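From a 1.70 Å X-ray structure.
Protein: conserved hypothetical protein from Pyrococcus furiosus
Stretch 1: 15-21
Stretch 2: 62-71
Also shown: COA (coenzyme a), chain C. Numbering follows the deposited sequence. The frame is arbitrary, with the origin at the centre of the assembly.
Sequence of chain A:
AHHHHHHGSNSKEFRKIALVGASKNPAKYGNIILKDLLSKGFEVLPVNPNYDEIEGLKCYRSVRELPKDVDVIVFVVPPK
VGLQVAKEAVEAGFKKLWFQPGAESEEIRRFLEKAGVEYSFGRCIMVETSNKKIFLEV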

# COMPACT_ATOMS: atom_id res chain seq x y z
N ARG A 15 10.72 0.61 -7.29
CA ARG A 15 11.85 1.12 -6.51
C ARG A 15 11.38 1.64 -5.15
O ARG A 15 11.89 1.23 -4.09
N LYS A 16 10.40 2.55 -5.19
CA LYS A 16 9.86 3.21 -4.01
C LYS A 16 8.41 2.78 -3.81
O LYS A 16 7.54 3.06 -4.63
CB LYS A 16 9.95 4.73 -4.18
CG LYS A 16 9.78 5.52 -2.90
CD LYS A 16 10.09 7.00 -3.16
CE LYS A 16 9.93 7.83 -1.90
NZ LYS A 16 10.34 9.27 -2.09
N ILE A 17 8.16 2.10 -2.70
CA ILE A 17 6.88 1.43 -2.45
C ILE A 17 6.24 1.98 -1.18
O ILE A 17 6.88 1.96 -0.12
CB ILE A 17 7.10 -0.11 -2.28
CG1 ILE A 17 7.71 -0.73 -3.57
CG2 ILE A 17 5.79 -0.81 -1.81
CD1 ILE A 17 8.10 -2.19 -3.45
N ALA A 18 5.01 2.47 -1.27
CA ALA A 18 4.23 2.80 -0.05
C ALA A 18 3.42 1.59 0.40
O ALA A 18 2.90 0.84 -0.43
CB ALA A 18 3.34 3.97 -0.27
N LEU A 19 3.30 1.41 1.72
CA LEU A 19 2.63 0.21 2.26
C LEU A 19 1.48 0.60 3.19
O LEU A 19 1.70 0.93 4.38
CB LEU A 19 3.65 -0.70 2.98
CG LEU A 19 3.08 -2.00 3.57
CD1 LEU A 19 2.40 -2.89 2.46
CD2 LEU A 19 4.16 -2.78 4.35
N VAL A 20 0.27 0.56 2.64
CA VAL A 20 -0.94 0.94 3.37
C VAL A 20 -1.35 -0.26 4.25
O VAL A 20 -1.63 -1.33 3.73
CB VAL A 20 -2.10 1.34 2.41
CG1 VAL A 20 -3.44 1.52 3.20
CG2 VAL A 20 -1.76 2.63 1.62
N GLY A 21 -1.36 -0.05 5.57
CA GLY A 21 -1.57 -1.14 6.52
C GLY A 21 -0.29 -1.69 7.11
O GLY A 21 -0.33 -2.69 7.84
N1A COA C . -4.65 3.53 6.55
C2A COA C . -3.55 2.76 6.85
N3A COA C . -3.68 1.66 7.65
C4A COA C . -4.89 1.34 8.18
C5A COA C . -6.02 2.10 7.90
C6A COA C . -5.90 3.21 7.07
N6A COA C . -6.96 3.95 6.80
N7A COA C . -7.07 1.53 8.54
C8A COA C . -6.63 0.43 9.20
N9A COA C . -5.28 0.31 8.99
C1B COA C . -4.35 -0.70 9.54
C2B COA C . -4.90 -1.42 10.77
O2B COA C . -5.00 -0.58 11.94
C3B COA C . -3.88 -2.56 10.83
O3B COA C . -2.67 -2.20 11.46
P3B COA C . -2.48 -2.36 13.07
O7A COA C . -1.87 -1.12 13.64
O8A COA C . -1.60 -3.54 13.26
O9A COA C . -3.84 -2.47 13.69
C4B COA C . -3.54 -2.86 9.36
O4B COA C . -3.98 -1.71 8.62
C5B COA C . -4.21 -4.14 8.83
O5B COA C . -5.61 -4.01 9.01
P1A COA C . -6.45 -5.13 9.81
O1A COA C . -7.86 -4.64 10.03
O2A COA C . -5.70 -5.54 11.05
O3A COA C . -6.47 -6.29 8.69
P2A COA C . -5.75 -7.72 8.82
O4A COA C . -6.41 -8.53 9.91
O5A COA C . -4.28 -7.68 8.99
O6A COA C . -6.05 -8.37 7.39
CBP COA C . -6.30 -8.39 5.00
CCP COA C . -5.53 -7.81 6.20
CDP COA C . -5.72 -7.74 3.74
CEP COA C . -7.77 -8.01 5.10
CAP COA C . -6.18 -9.93 4.97
OAP COA C . -6.98 -10.47 3.93
C9P COA C . -4.73 -10.24 4.74
O9P COA C . -3.91 -10.45 5.84
N8P COA C . -4.31 -10.24 3.46
C7P COA C . -2.94 -10.42 3.02
C6P COA C . -2.47 -11.82 3.00
C5P COA C . -1.08 -11.84 2.44
O5P COA C . -0.39 -10.80 2.30
N4P COA C . -0.70 -13.05 2.15
C3P COA C . 0.55 -13.44 1.60
C2P COA C . 0.34 -14.26 0.32
S1P COA C . -0.44 -13.24 -0.98
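Stretch 2 (62-71) SVRELPKDVD

Stretch 2 lies along one side of the strand 16-20 as a mostly irregular segment, pinned by polar contacts around R15 and K16 and packed by apolar side chains farther on. The two stretches run in opposite senses: K16 lies nearest V70, their CA atoms 5.1 Å apart, while V20 finds V63 as its nearest partner, with the CA atoms 7.9 Å apart. The segment therefore stands closer at the start of the strand than at its end.

Stretch 2 begins with a short 3-10 segment, 63-65, held by E65 N to S62 O at 3.2 Å and L66 N to V63 O at 3.1 Å. L66 and P67 have extended backbone angles, and P67 opens a type I turn that ends at V70, bends the chain and delivers D71 to the strand. There D71 N donates to K16 O at 2.7 Å, and D71 OD2 accepts from both R15 N (2.8 Å) and K16 N (3.0 Å). One aspartate thus serves K16 through backbone and side chain together, satisfying its NH and its carbonyl.

The K16 side chain, all trans, leaves sideways yet its extended reach carries NZ to the turn, where it forms a salt bridge with D69 OD1 at 2.7 Å. On the way its CE passes 4.3 Å from V70 CG2, and NZ ends 3.5 Å from P67 CG.

Beyond this, alternation of the strand sets the rule from I17 through L19. I17 and L19 point away, whereas A18 points toward stretch 2, where its small CB meets L66 CD1 at 3.7 Å and V70 CG1 at 3.9 Å. V20, which points sideways, closes the row, its CG2 3.6 Å from V63 CG1, while its CG1 lies 3.9 Å from C2A of the coenzyme A.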

# COMPACT_ATOMS: atom_id res chain seq x y z
N SER A 62 -1.66 9.22 6.09
CA SER A 62 -2.47 8.93 4.92
C SER A 62 -1.66 9.05 3.64
O SER A 62 -0.55 9.61 3.62
CB SER A 62 -3.71 9.85 4.88
OG SER A 62 -3.41 11.11 4.31
N VAL A 63 -2.22 8.50 2.56
CA VAL A 63 -1.53 8.50 1.28
C VAL A 63 -1.39 9.92 0.72
O VAL A 63 -0.51 10.17 -0.11
CB VAL A 63 -2.21 7.57 0.26
CG1 VAL A 63 -2.12 6.10 0.74
CG2 VAL A 63 -3.66 7.98 0.04
N ARG A 64 -2.24 10.84 1.20
CA ARG A 64 -2.21 12.26 0.76
C ARG A 64 -0.88 12.95 1.09
O ARG A 64 -0.49 13.91 0.41
CB ARG A 64 -3.37 13.05 1.37
CG ARG A 64 -4.74 12.73 0.76
N GLU A 65 -0.19 12.43 2.11
CA GLU A 65 1.09 12.97 2.59
C GLU A 65 2.32 12.38 1.90
O GLU A 65 3.45 12.82 2.16
CB GLU A 65 1.24 12.74 4.09
CG GLU A 65 0.18 13.38 4.94
CD GLU A 65 0.23 12.89 6.38
OE1 GLU A 65 1.11 12.06 6.72
OE2 GLU A 65 -0.63 13.34 7.17
N LEU A 66 2.11 11.37 1.05
CA LEU A 66 3.21 10.67 0.42
C LEU A 66 3.92 11.56 -0.60
O LEU A 66 3.28 12.41 -1.24
CB LEU A 66 2.73 9.40 -0.28
CG LEU A 66 2.28 8.21 0.57
CD1 LEU A 66 1.54 7.20 -0.33
CD2 LEU A 66 3.46 7.55 1.28
N PRO A 67 5.24 11.39 -0.75
CA PRO A 67 5.93 12.03 -1.88
C PRO A 67 5.43 11.52 -3.23
O PRO A 67 5.06 10.34 -3.36
CB PRO A 67 7.40 11.65 -1.67
CG PRO A 67 7.40 10.54 -0.72
CD PRO A 67 6.18 10.66 0.12
N LYS A 68 5.43 12.39 -4.23
CA LYS A 68 4.81 12.09 -5.51
C LYS A 68 5.58 11.06 -6.36
O LYS A 68 5.04 10.54 -7.34
CB LYS A 68 4.55 13.39 -6.30
CG LYS A 68 3.72 14.44 -5.51
CD LYS A 68 2.25 14.04 -5.34
CE LYS A 68 1.52 14.95 -4.35
NZ LYS A 68 0.09 14.54 -4.11
N ASP A 69 6.81 10.75 -5.95
CA ASP A 69 7.67 9.80 -6.68
C ASP A 69 7.56 8.33 -6.19
O ASP A 69 8.39 7.50 -6.54
CB ASP A 69 9.14 10.28 -6.67
CG ASP A 69 9.78 10.23 -5.30
OD1 ASP A 69 9.05 10.09 -4.29
OD2 ASP A 69 11.02 10.33 -5.22
N VAL A 70 6.54 8.03 -5.39
CA VAL A 70 6.24 6.64 -5.01
C VAL A 70 5.80 5.86 -6.27
O VAL A 70 4.95 6.32 -7.02
CB VAL A 70 5.15 6.61 -3.88
CG1 VAL A 70 4.50 5.24 -3.75
CG2 VAL A 70 5.77 7.06 -2.54
N ASP A 71 6.42 4.70 -6.50
CA ASP A 71 6.16 3.91 -7.72
C ASP A 71 4.84 3.12 -7.67
O ASP A 71 4.13 3.02 -8.66
CB ASP A 71 7.31 2.93 -7.99
CG ASP A 71 8.61 3.64 -8.30
OD1 ASP A 71 8.57 4.77 -8.83
OD2 ASP A 71 9.68 3.06 -8.02